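Local coordinates for extracellular solute-binding protein, family 1 (Bifidobacterium longum subsp. infantis ATCC 15697, PDB 3QUF) that probably captures an extracellular solute, most likely a sugar, and delivers it to an ABC-type importer, as family 1 binding proteins do, at residues 33-38 with 72-77; 155-160 with 164-169; 184-189 with 385-390; 196-201 with 206-211. One frame throughout, in Å; residues are numbered along the deposited sequence. Where two conformers were deposited one is given.

Contact 1 (33-38 with 72-77); sequences SFYSYF and STLQTR
One face of the Tyr35 ring carries the guanidinium of Arg77, while Thr73 and Leu74 come in round the ring's rim, Thr73 OG1 and Leu74 CB both lying at its edge. The setting is an alpha/beta sandwich lobe of the solute-binding fold: helix 67-79 makes a beta-alpha-beta crossover from strand 57-63 to strand 86-89, and strand 30-36, which carries Tyr35, pairs in parallel with both. The short axes of strand 33-36 and helix 72-77 run roughly antiparallel (152°), 10.0 Å apart, a gap that the tyrosine ring spans.

The stack on the face is offset rather than centred. Arg77 CZ stands 4.3 Å from the centroid of the Tyr35 ring, 24° off its normal, with the two planes inclined by 30°; this satisfies a cation-pi contact. The guanidinium comes nearest through NH1, with Arg77 NH1 3.5 Å from Tyr35 CD1. The same NH1 is hydrogen-bonded to Gln62 OE1 on strand 57-63, which helps fix how far the guanidinium lies across the ring. Apolar contact comes from Leu74, whose CD1 is 3.9 Å from Tyr35 CD2.

Tyr70, one turn before Leu74, also stacks with Tyr35 and its hydroxyl is hydrogen-bonded to the Tyr35 carbonyl, so the helix holds this residue through ring and backbone alike. Thr73 OG1 sits between its own backbone N and carbonyl carbon, a placement that lets it bond back to the preceding helical turn at Gln69 O while facing the tyrosine. Tyr35 OH and Thr73 OG1 are 2.5 Å apart, very short for a hydrogen bond.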
loop_
_atom_site.group_PDB
_atom_site.type_symbol
_atom_site.label_atom_id
_atom_site.label_comp_id
_atom_site.label_asym_id
_atom_site.label_seq_id
_atom_site.Cartn_x
_atom_site.Cartn_y
_atom_site.Cartn_z
ATOM N N SER A 33 2.496 -21.011 18.640
ATOM C CA SER A 33 2.810 -21.172 17.243
ATOM C C SER A 33 2.527 -19.903 16.463
ATOM O O SER A 33 1.691 -19.086 16.857
ATOM C CB SER A 33 2.038 -22.337 16.633
ATOM O OG SER A 33 0.664 -22.158 16.883
ATOM N N PHE A 34 3.237 -19.734 15.356
ATOM C CA PHE A 34 3.081 -18.576 14.478
ATOM C C PHE A 34 3.077 -19.112 13.074
ATOM O O PHE A 34 4.039 -19.796 12.694
ATOM C CB PHE A 34 4.250 -17.622 14.710
ATOM C CG PHE A 34 4.340 -16.419 13.778
ATOM C CD1 PHE A 34 3.263 -15.873 13.130
ATOM C CD2 PHE A 34 5.585 -15.822 13.586
ATOM C CE1 PHE A 34 3.417 -14.768 12.268
ATOM C CE2 PHE A 34 5.744 -14.740 12.737
ATOM C CZ PHE A 34 4.695 -14.225 12.082
ATOM N N TYR A 35 1.972 -18.942 12.361
ATOM C CA TYR A 35 1.920 -19.302 10.943
ATOM C C TYR A 35 2.117 -18.000 10.212
ATOM O O TYR A 35 1.231 -17.144 10.180
ATOM C CB TYR A 35 0.601 -19.953 10.561
ATOM C CG TYR A 35 0.608 -20.477 9.144
ATOM C CD1 TYR A 35 1.666 -21.248 8.688
ATOM C CD2 TYR A 35 -0.404 -20.213 8.272
ATOM C CE1 TYR A 35 1.689 -21.748 7.380
ATOM C CE2 TYR A 35 -0.392 -20.707 6.959
ATOM C CZ TYR A 35 0.663 -21.453 6.526
ATOM O OH TYR A 35 0.714 -22.000 5.263
ATOM N N SER A 36 3.306 -17.832 9.652
ATOM C CA SER A 36 3.784 -16.544 9.133
ATOM C C SER A 36 3.629 -16.365 7.610
ATOM O O SER A 36 4.031 -17.223 6.827
ATOM C CB SER A 36 5.257 -16.387 9.485
ATOM O OG SER A 36 5.810 -15.191 8.954
ATOM N N TYR A 37 3.022 -15.262 7.219
ATOM C CA TYR A 37 2.983 -14.838 5.805
ATOM C C TYR A 37 4.398 -14.505 5.313
ATOM O O TYR A 37 4.736 -14.670 4.138
ATOM C CB TYR A 37 2.120 -13.624 5.691
ATOM C CG TYR A 37 2.105 -12.947 4.359
ATOM C CD1 TYR A 37 1.347 -13.441 3.328
ATOM C CD2 TYR A 37 2.912 -11.868 4.138
ATOM C CE1 TYR A 37 1.337 -12.787 2.089
ATOM C CE2 TYR A 37 2.919 -11.205 2.919
ATOM C CZ TYR A 37 2.148 -11.691 1.908
ATOM O OH TYR A 37 2.167 -11.038 0.688
ATOM N N PHE A 38 5.203 -14.013 6.234
ATOM C CA PHE A 38 6.566 -13.553 5.926
ATOM C C PHE A 38 7.518 -14.710 5.919
ATOM O O PHE A 38 7.462 -15.614 6.763
ATOM C CB PHE A 38 6.967 -12.519 6.979
ATOM C CG PHE A 38 6.134 -11.290 6.933
ATOM C CD1 PHE A 38 6.311 -10.362 5.931
ATOM C CD2 PHE A 38 5.056 -11.101 7.819
ATOM C CE1 PHE A 38 5.500 -9.239 5.876
ATOM C CE2 PHE A 38 4.265 -9.995 7.732
ATOM C CZ PHE A 38 4.484 -9.080 6.769
ATOM N N SER A 72 -5.276 -19.843 2.090
ATOM C CA SER A 72 -6.108 -21.043 2.181
ATOM C C SER A 72 -5.622 -21.968 3.299
ATOM O O SER A 72 -6.434 -22.600 3.986
ATOM C CB SER A 72 -6.195 -21.775 0.824
ATOM O OG SER A 72 -4.937 -22.287 0.441
ATOM N N THR A 73 -4.304 -22.062 3.491
ATOM C CA THR A 73 -3.750 -22.921 4.523
ATOM C C THR A 73 -4.035 -22.322 5.906
ATOM O O THR A 73 -4.397 -23.050 6.831
ATOM C CB THR A 73 -2.242 -23.215 4.329
ATOM O OG1 THR A 73 -1.534 -21.998 4.215
ATOM C CG2 THR A 73 -2.027 -24.030 3.019
ATOM N N LEU A 74 -3.976 -21.004 6.010
ATOM C CA LEU A 74 -4.291 -20.376 7.294
ATOM C C LEU A 74 -5.774 -20.619 7.620
ATOM O O LEU A 74 -6.112 -20.956 8.743
ATOM C CB LEU A 74 -3.997 -18.890 7.269
ATOM C CG LEU A 74 -4.444 -18.174 8.560
ATOM C CD1 LEU A 74 -3.667 -18.664 9.760
ATOM C CD2 LEU A 74 -4.296 -16.630 8.398
ATOM N N GLN A 75 -6.658 -20.486 6.634
ATOM C CA GLN A 75 -8.083 -20.642 6.907
ATOM C C GLN A 75 -8.365 -22.062 7.429
ATOM O O GLN A 75 -9.137 -22.262 8.406
ATOM C CB GLN A 75 -8.907 -20.366 5.666
ATOM C CG GLN A 75 -10.390 -20.415 5.894
ATOM C CD GLN A 75 -11.153 -20.059 4.638
ATOM O OE1 GLN A 75 -10.761 -19.144 3.903
ATOM N NE2 GLN A 75 -12.233 -20.776 4.374
ATOM N N THR A 76 -7.729 -23.047 6.815
ATOM C CA THR A 76 -7.871 -24.415 7.268
ATOM C C THR A 76 -7.361 -24.599 8.691
ATOM O O THR A 76 -8.014 -25.235 9.499
ATOM C CB THR A 76 -7.156 -25.403 6.320
ATOM O OG1 THR A 76 -7.740 -25.259 5.026
ATOM C CG2 THR A 76 -7.353 -26.848 6.794
ATOM N N ARG A 77 -6.200 -24.032 8.984
ATOM C CA ARG A 77 -5.642 -24.174 10.302
ATOM C C ARG A 77 -6.466 -23.455 11.363
ATOM O O ARG A 77 -6.602 -23.963 12.478
ATOM C CB ARG A 77 -4.217 -23.700 10.332
ATOM C CG ARG A 77 -3.321 -24.576 9.505
ATOM C CD ARG A 77 -1.899 -24.177 9.594
ATOM N NE ARG A 77 -1.130 -25.027 8.688
ATOM C CZ ARG A 77 0.193 -25.172 8.675
ATOM N NH1 ARG A 77 0.961 -24.546 9.552
ATOM N NH2 ARG A 77 0.748 -25.990 7.775
#

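Contact 2 (155-160 with 164-169); sequences KFPKTW and IEMGKK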
loop_
_atom_site.group_PDB
_atom_site.type_symbol
_atom_site.label_atom_id
_atom_site.label_comp_id
_atom_site.label_asym_id
_atom_site.label_seq_id
_atom_site.Cartn_x
_atom_site.Cartn_y
_atom_site.Cartn_z
ATOM N N LYS A 155 10.886 22.443 -10.656
ATOM C CA LYS A 155 10.193 21.786 -9.553
ATOM C C LYS A 155 9.050 20.940 -10.124
ATOM O O LYS A 155 8.516 21.228 -11.204
ATOM C CB LYS A 155 9.591 22.823 -8.608
ATOM C CG LYS A 155 10.608 23.532 -7.693
ATOM C CD LYS A 155 10.001 24.791 -7.041
ATOM C CE LYS A 155 8.958 24.459 -5.949
ATOM N NZ LYS A 155 9.554 23.778 -4.752
ATOM N N PHE A 156 8.660 19.910 -9.390
ATOM C CA PHE A 156 7.610 19.038 -9.870
ATOM C C PHE A 156 6.248 19.685 -9.674
ATOM O O PHE A 156 6.006 20.273 -8.624
ATOM C CB PHE A 156 7.655 17.684 -9.170
ATOM C CG PHE A 156 6.974 16.617 -9.952
ATOM C CD1 PHE A 156 7.625 15.995 -10.995
ATOM C CD2 PHE A 156 5.652 16.294 -9.706
ATOM C CE1 PHE A 156 6.986 15.044 -11.762
ATOM C CE2 PHE A 156 5.005 15.361 -10.475
ATOM C CZ PHE A 156 5.677 14.721 -11.511
ATOM N N PRO A 157 5.352 19.541 -10.664
ATOM C CA PRO A 157 3.989 20.043 -10.541
ATOM C C PRO A 157 3.267 19.643 -9.261
ATOM O O PRO A 157 3.288 18.460 -8.868
ATOM C CB PRO A 157 3.287 19.436 -11.759
ATOM C CG PRO A 157 4.295 19.398 -12.770
ATOM C CD PRO A 157 5.588 19.021 -12.021
ATOM N N LYS A 158 2.608 20.620 -8.650
ATOM C CA LYS A 158 1.864 20.420 -7.434
ATOM C C LYS A 158 0.442 19.908 -7.667
ATOM O O LYS A 158 -0.069 19.202 -6.824
ATOM C CB LYS A 158 1.850 21.706 -6.618
ATOM C CG LYS A 158 3.205 21.961 -5.983
ATOM C CD LYS A 158 3.171 23.213 -5.100
ATOM C CE LYS A 158 4.535 23.455 -4.436
ATOM N NZ LYS A 158 5.171 22.178 -3.986
ATOM N N THR A 159 -0.184 20.264 -8.798
ATOM C CA THR A 159 -1.545 19.846 -9.073
ATOM C C THR A 159 -1.621 19.060 -10.353
ATOM O O THR A 159 -0.781 19.182 -11.223
ATOM C CB THR A 159 -2.478 21.060 -9.189
ATOM O OG1 THR A 159 -2.113 21.815 -10.356
ATOM C CG2 THR A 159 -2.369 21.934 -7.932
ATOM N N TRP A 160 -2.657 18.257 -10.469
ATOM C CA TRP A 160 -2.861 17.456 -11.662
ATOM C C TRP A 160 -2.966 18.293 -12.961
ATOM O O TRP A 160 -2.429 17.907 -14.011
ATOM C CB TRP A 160 -4.084 16.563 -11.453
ATOM C CG TRP A 160 -4.229 15.534 -12.483
ATOM C CD1 TRP A 160 -5.119 15.525 -13.511
ATOM C CD2 TRP A 160 -3.508 14.306 -12.568
ATOM N NE1 TRP A 160 -4.961 14.385 -14.273
ATOM C CE2 TRP A 160 -3.978 13.621 -13.714
ATOM C CE3 TRP A 160 -2.497 13.723 -11.797
ATOM C CZ2 TRP A 160 -3.483 12.383 -14.099
ATOM C CZ3 TRP A 160 -1.994 12.502 -12.189
ATOM C CH2 TRP A 160 -2.499 11.835 -13.327
ATOM N N ILE A 164 -0.616 17.911 -16.251
ATOM C CA ILE A 164 -1.065 17.737 -17.630
ATOM C C ILE A 164 -0.325 18.764 -18.505
ATOM O O ILE A 164 0.199 18.418 -19.578
ATOM C CB ILE A 164 -2.594 17.873 -17.771
ATOM C CG1 ILE A 164 -3.296 16.662 -17.141
ATOM C CG2 ILE A 164 -3.006 17.980 -19.248
ATOM C CD1 ILE A 164 -4.818 16.784 -17.042
ATOM N N GLU A 165 -0.256 20.005 -18.036
ATOM C CA GLU A 165 0.432 21.066 -18.798
ATOM C C GLU A 165 1.923 20.727 -18.972
ATOM O O GLU A 165 2.467 20.906 -20.058
ATOM C CB GLU A 165 0.285 22.421 -18.114
ATOM C CG GLU A 165 -1.119 23.026 -18.196
ATOM C CD GLU A 165 -1.662 23.198 -19.637
ATOM O OE1 GLU A 165 -0.973 23.826 -20.478
ATOM O OE2 GLU A 165 -2.784 22.702 -19.922
HETATM N N MSE A 166 2.558 20.196 -17.924
HETATM C CA MSE A 166 3.963 19.786 -18.007
HETATM C C MSE A 166 4.148 18.651 -19.005
HETATM O O MSE A 166 5.107 18.664 -19.787
HETATM C CB MSE A 166 4.477 19.343 -16.639
HETATM C CG MSE A 166 5.969 19.020 -16.579
HETATM SE SE MSE A 166 6.410 17.908 -15.055
HETATM C CE MSE A 166 5.222 16.395 -15.447
ATOM N N GLY A 167 3.239 17.697 -18.977
ATOM C CA GLY A 167 3.306 16.534 -19.834
ATOM C C GLY A 167 3.225 16.930 -21.307
ATOM O O GLY A 167 3.933 16.362 -22.143
ATOM N N LYS A 168 2.331 17.867 -21.615
ATOM C CA LYS A 168 2.100 18.266 -23.011
ATOM C C LYS A 168 3.374 18.857 -23.571
ATOM O O LYS A 168 3.733 18.580 -24.723
ATOM C CB LYS A 168 0.922 19.238 -23.124
ATOM C CG LYS A 168 -0.410 18.562 -22.847
ATOM C CD LYS A 168 -1.656 19.355 -23.230
ATOM C CE LYS A 168 -2.022 20.413 -22.210
ATOM N NZ LYS A 168 -2.994 21.389 -22.831
ATOM N N LYS A 169 4.049 19.654 -22.751
ATOM C CA LYS A 169 5.304 20.289 -23.129
ATOM C C LYS A 169 6.417 19.282 -23.337
ATOM O O LYS A 169 7.198 19.413 -24.263
ATOM C CB LYS A 169 5.735 21.294 -22.080
ATOM C CG LYS A 169 4.807 22.493 -21.931
ATOM C CD LYS A 169 5.303 23.420 -20.813
ATOM C CE LYS A 169 4.325 24.561 -20.471
ATOM N NZ LYS A 169 4.545 25.057 -19.060
#
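Pro157 and Met166, modelled as selenomethionine, form the apolar centre, the Met166 chain crossing the proline ring at about a right angle. Met166 SE is 3.3 Å from Pro157 CD in the conformer given; the side chain was deposited in two, so the closeness of this approach is doubtful. In that conformer the chain bends at its last torsion (chi3 58°). Its selenium lies 4.9 Å from the centroid of the Phe156 ring in an oblique Met-aromatic contact, and Met166 CE is 4.3 Å from Phe156 CZ.

Further along, the indole of Trp160 meets the tip of Ile164: Ile164 CD1 is 3.8 Å from Trp160 CD1 and 3.7 Å from Trp160 NE1. The indole nitrogen is satisfied elsewhere, by Arg228 O. Beneath these side chains the backbone closes the first turn of helix 160-172, with Ile164 N bonded to Trp160 O at 2.9 Å and an N-H...O angle of 151°.

At the polar edge Thr159 takes the N-cap position. Its side chain caps a backbone N of the first turn and its own N bonds to Glu162 OE1, a reciprocal pattern consistent with a capping box.

The entry to helix 160-172 is thus packed among several elements: Phe156 and Met166 both reach Leu148 of helix 145-150 and Val261 of strand 259-264, while Trp160 and Ile164 rest on helix 223-234 at Ala232.

Contact 3 (184-189 with 385-390); sequences TQIAGS and AQQQKI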
loop_
_atom_site.group_PDB
_atom_site.type_symbol
_atom_site.label_atom_id
_atom_site.label_comp_id
_atom_site.label_asym_id
_atom_site.label_seq_id
_atom_site.Cartn_x
_atom_site.Cartn_y
_atom_site.Cartn_z
ATOM N N THR A 184 -1.173 -5.007 -13.996
ATOM C CA THR A 184 -1.082 -5.871 -12.827
ATOM C C THR A 184 -1.848 -5.350 -11.619
ATOM O O THR A 184 -2.127 -6.095 -10.685
ATOM C CB THR A 184 0.375 -5.955 -12.366
ATOM O OG1 THR A 184 0.930 -4.629 -12.343
ATOM C CG2 THR A 184 1.179 -6.842 -13.315
ATOM N N GLN A 185 -2.155 -4.059 -11.626
ATOM C CA GLN A 185 -2.842 -3.451 -10.512
ATOM C C GLN A 185 -3.508 -2.163 -10.945
ATOM O O GLN A 185 -3.223 -1.631 -12.029
ATOM C CB GLN A 185 -1.846 -3.180 -9.380
ATOM C CG GLN A 185 -0.714 -2.309 -9.831
ATOM C CD GLN A 185 0.332 -2.050 -8.758
ATOM O OE1 GLN A 185 0.235 -2.538 -7.626
ATOM N NE2 GLN A 185 1.329 -1.271 -9.116
ATOM N N ILE A 186 -4.381 -1.664 -10.090
ATOM C CA ILE A 186 -4.974 -0.334 -10.268
ATOM C C ILE A 186 -3.788 0.631 -10.416
ATOM O O ILE A 186 -2.799 0.515 -9.688
ATOM C CB ILE A 186 -5.820 0.009 -9.031
ATOM C CG1 ILE A 186 -6.959 -1.024 -8.924
ATOM C CG2 ILE A 186 -6.373 1.415 -9.083
ATOM C CD1 ILE A 186 -7.888 -0.963 -10.074
ATOM N N ALA A 187 -3.905 1.597 -11.331
ATOM C CA ALA A 187 -2.833 2.544 -11.588
ATOM C C ALA A 187 -2.474 3.330 -10.340
ATOM O O ALA A 187 -3.345 3.883 -9.656
ATOM C CB ALA A 187 -3.214 3.529 -12.723
ATOM N N GLY A 188 -1.184 3.402 -10.062
ATOM C CA GLY A 188 -0.696 4.187 -8.927
ATOM C C GLY A 188 -1.003 5.684 -9.057
ATOM O O GLY A 188 -1.320 6.346 -8.076
ATOM N N SER A 189 -0.911 6.229 -10.257
ATOM C CA SER A 189 -1.226 7.664 -10.458
ATOM C C SER A 189 -2.688 7.976 -10.153
ATOM O O SER A 189 -3.015 8.990 -9.535
ATOM C CB SER A 189 -0.863 8.122 -11.907
ATOM O OG SER A 189 -1.574 7.391 -12.920
ATOM N N ALA A 385 -9.294 -3.513 -16.025
ATOM C CA ALA A 385 -10.004 -3.495 -17.309
ATOM C C ALA A 385 -10.560 -2.107 -17.627
ATOM O O ALA A 385 -10.366 -1.599 -18.725
ATOM C CB ALA A 385 -11.124 -4.557 -17.296
ATOM N N GLN A 386 -11.169 -1.445 -16.639
ATOM C CA GLN A 386 -11.790 -0.149 -16.892
ATOM C C GLN A 386 -10.741 0.927 -17.135
ATOM O O GLN A 386 -10.919 1.780 -18.013
ATOM C CB GLN A 386 -12.698 0.272 -15.735
ATOM C CG GLN A 386 -13.875 -0.661 -15.462
ATOM C CD GLN A 386 -14.685 -0.945 -16.679
ATOM O OE1 GLN A 386 -15.061 -0.037 -17.408
ATOM N NE2 GLN A 386 -14.974 -2.203 -16.915
ATOM N N GLN A 387 -9.635 0.904 -16.380
ATOM C CA GLN A 387 -8.656 1.972 -16.527
ATOM C C GLN A 387 -8.021 1.912 -17.916
ATOM O O GLN A 387 -7.756 2.949 -18.562
ATOM C CB GLN A 387 -7.619 1.943 -15.406
ATOM C CG GLN A 387 -6.562 0.920 -15.516
ATOM C CD GLN A 387 -5.800 0.745 -14.189
ATOM O OE1 GLN A 387 -6.095 1.417 -13.195
ATOM N NE2 GLN A 387 -4.831 -0.193 -14.177
ATOM N N GLN A 388 -7.775 0.689 -18.394
ATOM C CA GLN A 388 -7.233 0.529 -19.730
ATOM C C GLN A 388 -8.210 1.077 -20.808
ATOM O O GLN A 388 -7.799 1.777 -21.742
ATOM C CB GLN A 388 -6.860 -0.931 -19.979
ATOM C CG GLN A 388 -5.691 -1.480 -19.164
ATOM C CD GLN A 388 -5.526 -2.987 -19.298
ATOM O OE1 GLN A 388 -6.211 -3.604 -20.102
ATOM N NE2 GLN A 388 -4.622 -3.584 -18.529
ATOM N N LYS A 389 -9.504 0.796 -20.657
ATOM C CA LYS A 389 -10.512 1.308 -21.594
ATOM C C LYS A 389 -10.609 2.834 -21.560
ATOM O O LYS A 389 -10.850 3.468 -22.572
ATOM C CB LYS A 389 -11.886 0.707 -21.307
ATOM C CG LYS A 389 -11.937 -0.759 -21.614
ATOM C CD LYS A 389 -13.311 -1.426 -21.299
ATOM C CE LYS A 389 -13.127 -2.943 -21.154
ATOM N NZ LYS A 389 -14.274 -3.691 -20.526
ATOM N N ILE A 390 -10.437 3.430 -20.382
ATOM C CA ILE A 390 -10.426 4.899 -20.302
ATOM C C ILE A 390 -9.246 5.452 -21.068
ATOM O O ILE A 390 -9.405 6.400 -21.869
ATOM C CB ILE A 390 -10.339 5.420 -18.876
ATOM C CG1 ILE A 390 -11.641 5.198 -18.135
ATOM C CG2 ILE A 390 -9.926 6.938 -18.868
ATOM C CD1 ILE A 390 -11.497 5.362 -16.643
#
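Gln387 reaches the backbone of Gln185 and Ala187 by an unusual first torsion and a straight chain: CG stands between its own backbone N and carbonyl carbon (chi1 77°), and beyond CG the chain is extended, which carries the amide out from helix 376-391. There it lies against the loop that leads into helix 188-199, a long-range tie in the solute-binding fold between a C-terminal helix and residues almost two hundred positions earlier.

The amide grips the loop at two points two residues apart, which a primary amide can do because its oxygen and one of its N-H groups face the same side. Gln387 NE2 donates to Gln185 O at 3.0 Å, with an N-H...O angle of 153°, and this acceptor lies close to the amide plane. Gln387 OE1 in turn accepts from Ala187 N at 2.9 Å, and here the bond is straighter, 162°. Since one end must be the donor and the other the acceptor, the pair of bonds fixes which way round the amide is turned.

NE2 also bonds to Phe182 O, giving it two carbonyl partners; Gln388 NE2 reaches the same Phe182 oxygen, so successive residues of the helix hold the loop. Trp229 of helix 223-234 touches both Ala187 and Gln387. Ala187 is the N-cap residue of helix 188-199, hence the glutamine fixes the loop right at the start of that helix. The methyl group closes in as well, Ala187 CB standing 3.6 Å from Gln387 OE1.

Contact 4 (196-201 with 206-211); sequences SYYGEQ and DLDADI
Tyr198 is the residue most covered here, and Leu207 and Asp208 do most of the covering. Its ring is sandwiched: the carbonyl oxygen of Leu207 sits 3.5 Å above one face, over the ring centre, and CD2 of the adjacent Tyr197 lies 3.7 Å above the opposite face of Tyr198, towards the rim. The Leu207 side chain slides past the tyrosine in the opposite direction, and its CB meets Tyr198 CD2 at 3.5 Å.

With CG placed beside the backbone N (chi1 -72°), Tyr198 leans across the loop and brings its hydroxyl to Asp208. Tyr198 OH donates to Asp208 OD1 at 2.6 Å. The carboxylate stands nearly perpendicular to the ring (89°), and the hydroxyl meets OD1 from above the carboxylate plane, 43° out of it. Ile211 CD1 packs 3.7 Å from Tyr198 OH.

Asp208 is buried, yet both its oxygens are engaged: OD1 is also bonded by Trp222 NE1, and OD2 is hydrogen-bonded with Tyr368 OH. These bonds and the nearby start of helix 209-212 are consistent with a charged carboxylate.

Leu207 and Asp208 are the central residues of a type I turn from Asp206 to Ala209, in which Ala209 N bonds to Asp206 O at 3.1 Å. Asp208 is at the N-cap position, but its side chain makes no capping bond, being turned to the tyrosine instead. The whole is a loop connection between two helices, with the C-terminal part of helix 188-199 packed against the turn that opens helix 209-212.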
loop_
_atom_site.group_PDB
_atom_site.type_symbol
_atom_site.label_atom_id
_atom_site.label_comp_id
_atom_site.label_asym_id
_atom_site.label_seq_id
_atom_site.Cartn_x
_atom_site.Cartn_y
_atom_site.Cartn_z
ATOM N N SER A 196 -5.939 12.126 -3.017
ATOM C CA SER A 196 -6.050 13.584 -2.873
ATOM C C SER A 196 -7.481 14.042 -2.888
ATOM O O SER A 196 -7.874 14.902 -2.090
ATOM C CB SER A 196 -5.265 14.251 -3.974
ATOM O OG SER A 196 -5.404 15.677 -3.986
ATOM N N TYR A 197 -8.274 13.528 -3.822
ATOM C CA TYR A 197 -9.706 13.825 -3.868
ATOM C C TYR A 197 -10.364 13.687 -2.523
ATOM O O TYR A 197 -11.138 14.551 -2.127
ATOM C CB TYR A 197 -10.424 12.939 -4.918
ATOM C CG TYR A 197 -11.925 12.946 -4.861
ATOM C CD1 TYR A 197 -12.660 13.915 -5.534
ATOM C CD2 TYR A 197 -12.611 11.965 -4.169
ATOM C CE1 TYR A 197 -14.021 13.918 -5.496
ATOM C CE2 TYR A 197 -14.012 11.957 -4.145
ATOM C CZ TYR A 197 -14.692 12.951 -4.816
ATOM O OH TYR A 197 -16.072 12.953 -4.778
ATOM N N TYR A 198 -10.040 12.614 -1.815
ATOM C CA TYR A 198 -10.571 12.371 -0.502
ATOM C C TYR A 198 -9.874 13.175 0.585
ATOM O O TYR A 198 -10.538 13.741 1.486
ATOM C CB TYR A 198 -10.443 10.880 -0.186
ATOM C CG TYR A 198 -11.366 9.936 -0.910
ATOM C CD1 TYR A 198 -12.750 10.154 -0.941
ATOM C CD2 TYR A 198 -10.871 8.772 -1.479
ATOM C CE1 TYR A 198 -13.610 9.242 -1.518
ATOM C CE2 TYR A 198 -11.747 7.849 -2.061
ATOM C CZ TYR A 198 -13.108 8.071 -2.047
ATOM O OH TYR A 198 -13.982 7.143 -2.608
ATOM N N GLY A 199 -8.546 13.243 0.521
ATOM C CA GLY A 199 -7.762 13.870 1.572
ATOM C C GLY A 199 -8.043 15.362 1.629
ATOM O O GLY A 199 -8.054 15.956 2.723
ATOM N N GLU A 200 -8.304 15.964 0.480
ATOM C CA GLU A 200 -8.614 17.399 0.419
ATOM C C GLU A 200 -9.912 17.721 1.126
ATOM O O GLU A 200 -10.099 18.873 1.549
ATOM C CB GLU A 200 -8.658 17.887 -1.035
ATOM C CG GLU A 200 -7.266 17.921 -1.731
ATOM C CD GLU A 200 -7.330 18.347 -3.165
ATOM O OE1 GLU A 200 -8.459 18.526 -3.690
ATOM O OE2 GLU A 200 -6.260 18.577 -3.771
ATOM N N GLN A 201 -10.803 16.730 1.240
ATOM C CA GLN A 201 -12.031 16.849 2.004
ATOM C C GLN A 201 -11.864 16.593 3.492
ATOM O O GLN A 201 -12.858 16.593 4.217
ATOM C CB GLN A 201 -13.056 15.861 1.505
ATOM C CG GLN A 201 -13.376 15.962 0.048
ATOM C CD GLN A 201 -14.363 14.898 -0.349
ATOM O OE1 GLN A 201 -15.504 14.874 0.141
ATOM N NE2 GLN A 201 -13.970 14.050 -1.254
ATOM N N ASP A 206 -8.752 4.801 5.880
ATOM C CA ASP A 206 -9.397 4.056 4.822
ATOM C C ASP A 206 -10.297 5.007 4.017
ATOM O O ASP A 206 -11.491 5.192 4.329
ATOM C CB ASP A 206 -10.174 2.895 5.434
ATOM C CG ASP A 206 -10.686 1.898 4.386
ATOM O OD1 ASP A 206 -10.376 2.050 3.180
ATOM O OD2 ASP A 206 -11.420 0.972 4.791
ATOM N N LEU A 207 -9.705 5.658 3.013
ATOM C CA LEU A 207 -10.309 6.788 2.341
ATOM C C LEU A 207 -11.599 6.456 1.611
ATOM O O LEU A 207 -12.486 7.286 1.551
ATOM C CB LEU A 207 -9.312 7.491 1.405
ATOM C CG LEU A 207 -8.043 8.044 2.039
ATOM C CD1 LEU A 207 -7.158 8.684 0.879
ATOM C CD2 LEU A 207 -8.359 9.098 3.153
ATOM N N ASP A 208 -11.709 5.227 1.111
ATOM C CA ASP A 208 -12.877 4.768 0.386
ATOM C C ASP A 208 -14.010 4.236 1.300
ATOM O O ASP A 208 -14.985 3.659 0.819
ATOM C CB ASP A 208 -12.482 3.685 -0.641
ATOM C CG ASP A 208 -11.937 4.254 -1.911
ATOM O OD1 ASP A 208 -12.716 4.825 -2.694
ATOM O OD2 ASP A 208 -10.725 4.090 -2.161
ATOM N N ALA A 209 -13.924 4.479 2.605
ATOM C CA ALA A 209 -14.908 3.883 3.526
ATOM C C ALA A 209 -16.378 4.205 3.268
ATOM O O ALA A 209 -17.229 3.368 3.642
ATOM C CB ALA A 209 -14.521 4.148 5.013
ATOM N N ASP A 210 -16.705 5.357 2.699
ATOM C CA ASP A 210 -18.119 5.684 2.334
ATOM C C ASP A 210 -18.640 4.647 1.330
ATOM O O ASP A 210 -19.800 4.211 1.430
ATOM C CB ASP A 210 -18.295 7.087 1.727
ATOM C CG ASP A 210 -18.170 8.218 2.763
ATOM O OD1 ASP A 210 -18.229 7.915 3.968
ATOM O OD2 ASP A 210 -18.040 9.402 2.363
ATOM N N ILE A 211 -17.798 4.248 0.377
ATOM C CA ILE A 211 -18.185 3.176 -0.545
ATOM C C ILE A 211 -18.325 1.849 0.192
ATOM O O ILE A 211 -19.340 1.144 0.034
ATOM C CB ILE A 211 -17.259 3.087 -1.763
ATOM C CG1 ILE A 211 -17.400 4.359 -2.595
ATOM C CG2 ILE A 211 -17.586 1.845 -2.637
ATOM C CD1 ILE A 211 -16.334 4.521 -3.691
#

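In the fold
Contact 1 lies alone in one lobe, 46 Å centre to centre from contact 2 and on the opposite side of the chain's centre; it is partly buried, and an aromatic-guanidinium stack and one very short hydroxyl pair join strand to helix. The other three are buried and closer together. Contacts 2 and 3 touch where Trp160 CH2 packs 4.3 Å from Ser189 CB, whereas contacts 3 and 4 share helix 188-199, one at its start and the other near its end. Their chemistry differs: contact 2 is mostly apolar packing between neighbours in sequence, contact 3 rests on one amide bonded to distant backbone, and contact 4 combines a sandwiched ring with a buried carboxylate.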